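Local coordinates for STM4351 (Salmonella enterica, PDB 2Y7I), which is a periplasmic solute-binding protein of family 3 that binds arginine with high specificity, at residues V97-K101 / G102-T106; T122-R125 / Y126-K130; A145-D148 / L149-R153. All coordinates share one frame; numbering follows the deposited sequence. Where two conformers were deposited one is given.

Contact 1 (V97-K101 / G102-T106); sequences VVTRK and GAYHT
Arg100 and Ala103 close a type II beta turn, in which the chain leaves the end of strand 95-100 and doubles back as an irregular loop. Their CA atoms lie 5.5 Å apart, and Ala103 N donates to Arg100 O at 3.1 Å with a fairly straight N-H...O angle of 160°. Lys101 and Gly102 fill the two corners. Gly102 has a positive phi, the usual conformation for the second corner of this turn type, where a side chain would be pressed against Lys101 O. Arg100 O is gripped twice: Thr99 OG1 also donates to it, at 2.8 Å, and the two donors come from opposite faces of the carbonyl plane. Thr99 can do this because its hydroxyl sits between its own backbone N and carbonyl carbon (chi1 76°).

The turn thus terminates an inner strand of the five-stranded mixed sheet, where 95-100 runs antiparallel to both of its neighbours, 156-160 and 174-176. Side chains meet from both arms of the turn. The Arg100 chain bends at chi3 (19°) and reaches forward, its guanidinium lying with one face over the methyl of Ala103, Arg100 NH2 to Ala103 CB being 3.6 Å. Tyr104 packs back on Thr99 with the rim of its ring: Tyr104 CD2 is 3.8 Å from Thr99 CB and 3.9 Å from Thr99 CG2, with Thr99 OG1 at the ring edge and in its plane. The guanidinium of Arg100 approaches the same ring obliquely, 4.5 Å from Arg100 NH1 to Tyr104 CE2. Polar ends converge on Glu155, whose OE1 is hydrogen-bonded to Tyr104 OH and forms a long, weak ion pair with Arg100 NH1. Farther along, the backbone N atoms of His105 and Thr106 both reach Asp109 OD2.

Contact 2 (T122-R125 / Y126-K130); sequences THQR and YLQDK. With ARG (arginine), chain C; ACT (acetate ion), chain G.
Gln124 and Gln128, one helical turn apart, run alongside each other in the same direction, their amide planes 27° apart and Gln128 OE1 3.4 Å from Gln124 CG. A water bridges them, accepting from Gln124 NE2 and donating to Gln128 OE1, while Gln124 OE1 accepts from Gly120 N and Gln124 NE2 is also hydrogen-bonded to Asn119 OD1. The next pair is looser. Arg125 crosses Asp129 at a slant, and the 3.8 Å from Arg125 NH1 to Asp129 OD2 is a long salt bridge of charges alone, since the oxygen lies well out of the guanidinium plane. A second water, in that plane, links the two, while Arg125 NE donates to an acetate, probably from the crystallisation liquor. Asp129 OD2 is also hydrogen-bonded to Tyr186 OH.

The first turn is the buried, closely packed part, set against bound arginine. Thr122 N donates to the ligand carboxylate atom O at 3.0 Å, an arrangement in which the helix start would favour the negative charge. Thr122 OG1 stands 3.5 Å above the centre of the His123 ring, and His123 NE2 comes within 3.6 Å of the ligand CA. That ring is held by Tyr187 OH at ND1 and Asp160 OD2 at NE2. Along the backbone, Tyr126 N donates to Thr122 O at 2.8 Å, almost straight (172°). Helix 122-130 is the crossover of a beta-alpha-beta unit: Leu127 rests on Val115 and Leu117 of strand 114-118, and Gln128 on Pro136 of strand 135-139.

Contact 3 (A145-D148 / L149-R153); sequences AFTD and LKNNR
Asp148 and Arg153 lie side by side where helix 142-150 ends, pointing the same way, with Asp148 CB 4.0 Å from Arg153 CB. Their charged ends stay apart: Asp148 OD2 and Arg153 NH1 are 4.3 Å from each other, beyond a salt bridge, and the carboxylate and guanidinium planes are turned by 43°. Attraction at that range is probably modest, and Asp148 OD2 is hydrogen-bonded instead to Tyr139 OH.

The backbone of Asp148 does more. Its O accepts from Arg153 N at 2.8 Å, while Asn152 N reaches Leu149 O at 3.1 Å; with Asn152 at positive phi as the C-prime residue, this is a Schellman motif that stops the helix. One turn back, helical bonding is regular, Leu149 N donating to Ala145 O at 2.8 Å.

Leu149 CB rests 3.4 Å from Phe146 O, which also takes the N-H of Lys150. With CG anti to the backbone N (chi1 176°), Leu149 reaches Val157, Tyr174 and Trp167. Phe146 stacks its ring on that of Trp167 in helix 161-168 and packs on Val157 of strand 156-160.

In the fold
All three contacts are local, yet their chemistry follows their place in the fold. Contact 1 is a surface turn, held by a doubly used carbonyl and by side chains that meet from both arms of the turn. Contacts 2 and 3 are partly buried and lie along helices: one begins at the arginine pocket and carries polar, water-bridged pairs, the other ends in a backbone cap and sits on the sheet through hydrophobic side chains. Strand 95-100 joins contacts 1 and 3 directly, Val98 CG1 lying 3.9 Å from Phe146 CE1. Contact 2 touches neither, its nearest atoms being about 6 Å from contact 1 and about 10 Å from contact 3.

Contact 1 (V97-K101 / G102-T106)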
loop_
_atom_site.group_PDB
_atom_site.type_symbol
_atom_site.label_atom_id
_atom_site.label_comp_id
_atom_site.label_asym_id
_atom_site.label_seq_id
_atom_site.Cartn_x
_atom_site.Cartn_y
_atom_site.Cartn_z
ATOM N N VAL A 97 15.919 -5.931 21.574
ATOM C CA VAL A 97 16.692 -7.049 22.094
ATOM C C VAL A 97 15.704 -8.035 22.686
ATOM O O VAL A 97 14.723 -7.637 23.313
ATOM C CB VAL A 97 17.684 -6.630 23.202
ATOM C CG1 VAL A 97 18.569 -7.819 23.609
ATOM C CG2 VAL A 97 18.546 -5.464 22.727
ATOM N N VAL A 98 15.939 -9.320 22.446
ATOM C CA VAL A 98 15.231 -10.356 23.182
ATOM C C VAL A 98 16.204 -10.985 24.182
ATOM O O VAL A 98 17.344 -11.266 23.837
ATOM C CB VAL A 98 14.568 -11.398 22.252
ATOM C CG1 VAL A 98 15.595 -12.030 21.248
ATOM C CG2 VAL A 98 13.800 -12.445 23.066
ATOM N N THR A 99 15.761 -11.129 25.435
ATOM C CA THR A 99 16.571 -11.737 26.499
ATOM C C THR A 99 15.687 -12.718 27.246
ATOM O O THR A 99 14.499 -12.805 26.962
ATOM C CB THR A 99 17.126 -10.687 27.497
ATOM O OG1 THR A 99 16.082 -10.241 28.380
ATOM C CG2 THR A 99 17.760 -9.476 26.751
ATOM N N ARG A 100 16.250 -13.448 28.203
ATOM C CA ARG A 100 15.416 -14.186 29.145
ATOM C C ARG A 100 14.471 -13.178 29.817
ATOM O O ARG A 100 14.886 -12.071 30.134
ATOM C CB ARG A 100 16.283 -14.898 30.181
ATOM C CG ARG A 100 16.871 -16.222 29.690
ATOM C CD ARG A 100 17.977 -16.758 30.605
ATOM N NE ARG A 100 17.945 -16.175 31.952
ATOM C CZ ARG A 100 18.724 -15.170 32.367
ATOM N NH1 ARG A 100 19.618 -14.610 31.544
ATOM N NH2 ARG A 100 18.603 -14.717 33.612
ATOM N N LYS A 101 13.211 -13.562 30.010
ATOM C CA LYS A 101 12.167 -12.640 30.465
ATOM C C LYS A 101 12.524 -12.031 31.824
ATOM O O LYS A 101 12.822 -12.743 32.759
ATOM C CB LYS A 101 10.817 -13.372 30.525
ATOM C CG LYS A 101 9.643 -12.559 31.024
ATOM C CD LYS A 101 8.360 -13.396 30.987
ATOM C CE LYS A 101 8.442 -14.583 31.951
ATOM N NZ LYS A 101 7.372 -15.607 31.705
ATOM N N GLY A 102 12.526 -10.707 31.911
ATOM C CA GLY A 102 12.835 -10.037 33.182
ATOM C C GLY A 102 14.309 -9.877 33.511
ATOM O O GLY A 102 14.646 -9.231 34.497
ATOM N N ALA A 103 15.198 -10.444 32.696
ATOM C CA ALA A 103 16.625 -10.448 33.033
ATOM C C ALA A 103 17.348 -9.122 32.764
ATOM O O ALA A 103 18.345 -8.804 33.437
ATOM C CB ALA A 103 17.353 -11.619 32.343
ATOM N N TYR A 104 16.850 -8.369 31.781
ATOM C CA TYR A 104 17.429 -7.085 31.360
ATOM C C TYR A 104 16.277 -6.145 31.003
ATOM O O TYR A 104 15.236 -6.588 30.486
ATOM C CB TYR A 104 18.406 -7.256 30.163
ATOM C CG TYR A 104 19.589 -8.162 30.491
ATOM C CD1 TYR A 104 20.701 -7.670 31.186
ATOM C CD2 TYR A 104 19.565 -9.519 30.152
ATOM C CE1 TYR A 104 21.773 -8.512 31.527
ATOM C CE2 TYR A 104 20.621 -10.357 30.476
ATOM C CZ TYR A 104 21.722 -9.844 31.165
ATOM O OH TYR A 104 22.766 -10.672 31.503
ATOM N N HIS A 105 16.464 -4.858 31.297
ATOM C CA HIS A 105 15.493 -3.827 30.928
ATOM C C HIS A 105 16.078 -2.855 29.907
ATOM O O HIS A 105 15.374 -2.373 29.021
ATOM C CB HIS A 105 15.051 -3.036 32.168
ATOM C CG HIS A 105 14.151 -3.796 33.090
ATOM N ND1 HIS A 105 12.799 -3.549 33.182
ATOM C CD2 HIS A 105 14.411 -4.791 33.973
ATOM C CE1 HIS A 105 12.261 -4.362 34.074
ATOM N NE2 HIS A 105 13.218 -5.125 34.571
ATOM N N THR A 106 17.366 -2.555 30.049
ATOM C CA THR A 106 17.993 -1.495 29.258
ATOM C C THR A 106 19.316 -1.941 28.667
ATOM O O THR A 106 19.931 -2.926 29.126
ATOM C CB THR A 106 18.288 -0.226 30.112
ATOM O OG1 THR A 106 19.327 -0.516 31.049
ATOM C CG2 THR A 106 17.062 0.270 30.865
#

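Contact 2 (T122-R125 / Y126-K130)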
loop_
_atom_site.group_PDB
_atom_site.type_symbol
_atom_site.label_atom_id
_atom_site.label_comp_id
_atom_site.label_asym_id
_atom_site.label_seq_id
_atom_site.Cartn_x
_atom_site.Cartn_y
_atom_site.Cartn_z
ATOM N N THR A 122 21.812 -3.207 9.872
ATOM C CA THR A 122 21.642 -1.970 10.642
ATOM C C THR A 122 21.933 -2.223 12.113
ATOM O O THR A 122 22.564 -1.406 12.785
ATOM C CB THR A 122 20.189 -1.477 10.532
ATOM O OG1 THR A 122 19.317 -2.578 10.791
ATOM C CG2 THR A 122 19.903 -0.963 9.122
ATOM N N HIS A 123 21.465 -3.364 12.607
ATOM C CA HIS A 123 21.606 -3.711 14.010
ATOM C C HIS A 123 23.057 -3.839 14.414
ATOM O O HIS A 123 23.444 -3.387 15.496
ATOM C CB HIS A 123 20.839 -4.998 14.311
ATOM C CG HIS A 123 19.464 -5.006 13.735
ATOM N ND1 HIS A 123 18.523 -4.049 14.055
ATOM C CD2 HIS A 123 18.881 -5.822 12.822
ATOM C CE1 HIS A 123 17.409 -4.290 13.384
ATOM N NE2 HIS A 123 17.601 -5.355 12.627
ATOM N N GLN A 124 23.862 -4.445 13.545
ATOM C CA GLN A 124 25.279 -4.594 13.808
ATOM C C GLN A 124 25.941 -3.220 13.904
ATOM O O GLN A 124 26.704 -2.962 14.833
ATOM C CB GLN A 124 25.945 -5.434 12.712
ATOM C CG GLN A 124 27.465 -5.512 12.821
ATOM C CD GLN A 124 28.062 -6.460 11.782
ATOM O OE1 GLN A 124 27.915 -6.251 10.572
ATOM N NE2 GLN A 124 28.747 -7.500 12.257
ATOM N N ARG A 125 25.625 -2.340 12.955
ATOM C CA ARG A 125 26.231 -1.012 12.920
ATOM C C ARG A 125 25.809 -0.193 14.141
ATOM O O ARG A 125 26.657 0.429 14.799
ATOM C CB ARG A 125 25.901 -0.280 11.614
ATOM C CG ARG A 125 26.760 0.959 11.385
ATOM C CD ARG A 125 26.586 1.531 9.971
ATOM N NE ARG A 125 25.333 2.275 9.792
ATOM C CZ ARG A 125 25.183 3.577 10.031
ATOM N NH1 ARG A 125 26.197 4.303 10.492
ATOM N NH2 ARG A 125 24.005 4.156 9.817
ATOM N N TYR A 126 24.514 -0.218 14.455
ATOM C CA TYR A 126 24.011 0.469 15.645
ATOM C C TYR A 126 24.730 0.042 16.922
ATOM O O TYR A 126 25.207 0.905 17.666
ATOM C CB TYR A 126 22.481 0.344 15.825
ATOM C CG TYR A 126 22.045 0.939 17.149
ATOM C CD1 TYR A 126 21.934 2.322 17.319
ATOM C CD2 TYR A 126 21.819 0.123 18.249
ATOM C CE1 TYR A 126 21.574 2.872 18.548
ATOM C CE2 TYR A 126 21.463 0.658 19.478
ATOM C CZ TYR A 126 21.348 2.029 19.622
ATOM O OH TYR A 126 21.000 2.543 20.843
ATOM N N LEU A 127 24.782 -1.268 17.196
ATOM C CA LEU A 127 25.420 -1.742 18.438
ATOM C C LEU A 127 26.900 -1.407 18.496
ATOM O O LEU A 127 27.413 -1.018 19.553
ATOM C CB LEU A 127 25.256 -3.243 18.636
ATOM C CG LEU A 127 24.163 -3.875 19.502
ATOM C CD1 LEU A 127 24.789 -5.077 20.235
ATOM C CD2 LEU A 127 23.488 -2.941 20.513
ATOM N N GLN A 128 27.585 -1.574 17.364
ATOM C CA GLN A 128 29.021 -1.274 17.290
ATOM C C GLN A 128 29.311 0.193 17.562
ATOM O O GLN A 128 30.309 0.521 18.201
ATOM C CB GLN A 128 29.604 -1.697 15.929
ATOM C CG GLN A 128 29.863 -3.202 15.845
ATOM C CD GLN A 128 30.265 -3.694 14.457
ATOM O OE1 GLN A 128 30.496 -4.894 14.261
ATOM N NE2 GLN A 128 30.331 -2.787 13.492
ATOM N N ASP A 129 28.435 1.071 17.073
ATOM C CA ASP A 129 28.657 2.511 17.182
ATOM C C ASP A 129 28.163 3.100 18.481
ATOM O O ASP A 129 28.858 3.918 19.091
ATOM C CB ASP A 129 27.973 3.252 16.042
ATOM C CG ASP A 129 28.631 3.010 14.711
ATOM O OD1 ASP A 129 29.732 2.427 14.680
ATOM O OD2 ASP A 129 28.034 3.399 13.690
ATOM N N LYS A 130 26.959 2.693 18.883
ATOM C CA LYS A 130 26.211 3.393 19.919
ATOM C C LYS A 130 26.079 2.634 21.236
ATOM O O LYS A 130 25.610 3.193 22.220
ATOM C CB LYS A 130 24.826 3.803 19.392
ATOM C CG LYS A 130 24.860 4.705 18.138
ATOM C CD LYS A 130 25.606 5.989 18.408
ATOM C CE LYS A 130 25.439 6.999 17.290
ATOM N NZ LYS A 130 26.231 8.209 17.620
HETATM N N ARG C . 16.325 -4.789 8.677
HETATM C CA ARG C . 17.734 -5.127 9.051
HETATM C C ARG C . 18.696 -4.510 8.043
HETATM O O ARG C . 19.905 -4.695 8.151
HETATM C CB ARG C . 17.941 -6.655 9.118
HETATM C CG ARG C . 17.532 -7.402 7.836
HETATM C CD ARG C . 17.887 -8.887 7.884
HETATM N NE ARG C . 17.190 -9.603 6.812
HETATM C CZ ARG C . 17.306 -10.905 6.559
HETATM N NH1 ARG C . 18.104 -11.684 7.292
HETATM N NH2 ARG C . 16.619 -11.430 5.566
HETATM O OXT ARG C . 18.275 -3.832 7.085
HETATM C C ACT G . 24.039 0.100 7.165
HETATM O O ACT G . 24.062 0.111 5.918
HETATM O OXT ACT G . 23.763 1.192 7.722
HETATM C CH3 ACT G . 24.314 -1.153 7.943
HETATM O O HOH W 1 29.506 -7.452 15.133
HETATM O O HOH W 2 28.780 3.718 11.315
#

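Contact 3 (A145-D148 / L149-R153)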
loop_
_atom_site.group_PDB
_atom_site.type_symbol
_atom_site.label_atom_id
_atom_site.label_comp_id
_atom_site.label_asym_id
_atom_site.label_seq_id
_atom_site.Cartn_x
_atom_site.Cartn_y
_atom_site.Cartn_z
ATOM N N ALA A 145 21.920 -17.533 16.053
ATOM C CA ALA A 145 21.913 -16.563 17.157
ATOM C C ALA A 145 20.913 -16.996 18.233
ATOM O O ALA A 145 21.258 -17.085 19.419
ATOM C CB ALA A 145 21.584 -15.164 16.638
ATOM N N PHE A 146 19.685 -17.299 17.812
ATOM C CA PHE A 146 18.651 -17.799 18.740
ATOM C C PHE A 146 19.060 -19.086 19.455
ATOM O O PHE A 146 18.860 -19.226 20.668
ATOM C CB PHE A 146 17.314 -17.991 18.017
ATOM C CG PHE A 146 16.642 -16.701 17.628
ATOM C CD1 PHE A 146 16.484 -15.674 18.558
ATOM C CD2 PHE A 146 16.161 -16.514 16.336
ATOM C CE1 PHE A 146 15.864 -14.485 18.208
ATOM C CE2 PHE A 146 15.541 -15.324 15.971
ATOM C CZ PHE A 146 15.393 -14.304 16.908
ATOM N N THR A 147 19.649 -20.022 18.714
ATOM C CA THR A 147 20.170 -21.246 19.311
ATOM C C THR A 147 21.171 -20.928 20.418
ATOM O O THR A 147 21.118 -21.506 21.508
ATOM C CB THR A 147 20.820 -22.163 18.245
ATOM O OG1 THR A 147 19.846 -22.478 17.246
ATOM C CG2 THR A 147 21.332 -23.457 18.867
ATOM N N ASP A 148 22.082 -20.006 20.127
ATOM C CA ASP A 148 23.099 -19.598 21.092
ATOM C C ASP A 148 22.529 -18.847 22.287
ATOM O O ASP A 148 23.068 -18.937 23.390
ATOM C CB ASP A 148 24.183 -18.775 20.406
ATOM C CG ASP A 148 25.260 -19.647 19.771
ATOM O OD1 ASP A 148 25.073 -20.882 19.677
ATOM O OD2 ASP A 148 26.306 -19.100 19.370
ATOM N N LEU A 149 21.446 -18.104 22.073
ATOM C CA LEU A 149 20.726 -17.478 23.183
ATOM C C LEU A 149 20.134 -18.540 24.115
ATOM O O LEU A 149 20.276 -18.466 25.333
ATOM C CB LEU A 149 19.625 -16.546 22.659
ATOM C CG LEU A 149 18.683 -15.871 23.669
ATOM C CD1 LEU A 149 19.422 -14.926 24.623
ATOM C CD2 LEU A 149 17.564 -15.141 22.965
ATOM N N LYS A 150 19.491 -19.540 23.526
ATOM C CA LYS A 150 18.826 -20.582 24.289
ATOM C C LYS A 150 19.784 -21.483 25.066
ATOM O O LYS A 150 19.434 -21.985 26.138
ATOM C CB LYS A 150 17.906 -21.395 23.385
ATOM C CG LYS A 150 16.642 -20.622 23.005
ATOM C CD LYS A 150 15.493 -21.528 22.643
ATOM C CE LYS A 150 15.522 -21.917 21.179
ATOM N NZ LYS A 150 14.139 -22.285 20.704
ATOM N N ASN A 151 20.988 -21.653 24.517
ATOM C CA ASN A 151 22.067 -22.428 25.138
ATOM C C ASN A 151 22.933 -21.598 26.093
ATOM O O ASN A 151 23.980 -22.060 26.541
ATOM C CB ASN A 151 22.951 -23.064 24.057
ATOM C CG ASN A 151 22.312 -24.293 23.420
ATOM O OD1 ASN A 151 22.541 -24.594 22.246
ATOM N ND2 ASN A 151 21.504 -25.006 24.194
ATOM N N ASN A 152 22.486 -20.377 26.393
ATOM C CA ASN A 152 23.212 -19.429 27.264
ATOM C C ASN A 152 24.585 -18.934 26.803
ATOM O O ASN A 152 25.388 -18.460 27.612
ATOM C CB ASN A 152 23.275 -19.928 28.723
ATOM C CG ASN A 152 22.129 -19.411 29.555
ATOM O OD1 ASN A 152 21.185 -20.145 29.847
ATOM N ND2 ASN A 152 22.188 -18.131 29.925
ATOM N N ARG A 153 24.854 -19.038 25.508
ATOM C CA ARG A 153 26.087 -18.488 24.959
ATOM C C ARG A 153 25.973 -16.984 24.726
ATOM O O ARG A 153 26.979 -16.290 24.526
ATOM C CB ARG A 153 26.473 -19.213 23.675
ATOM C CG ARG A 153 27.272 -20.467 23.936
ATOM C CD ARG A 153 27.779 -21.074 22.643
ATOM N NE ARG A 153 29.179 -21.491 22.757
ATOM C CZ ARG A 153 30.205 -20.813 22.242
ATOM N NH1 ARG A 153 29.993 -19.682 21.570
ATOM N NH2 ARG A 153 31.445 -21.271 22.388
#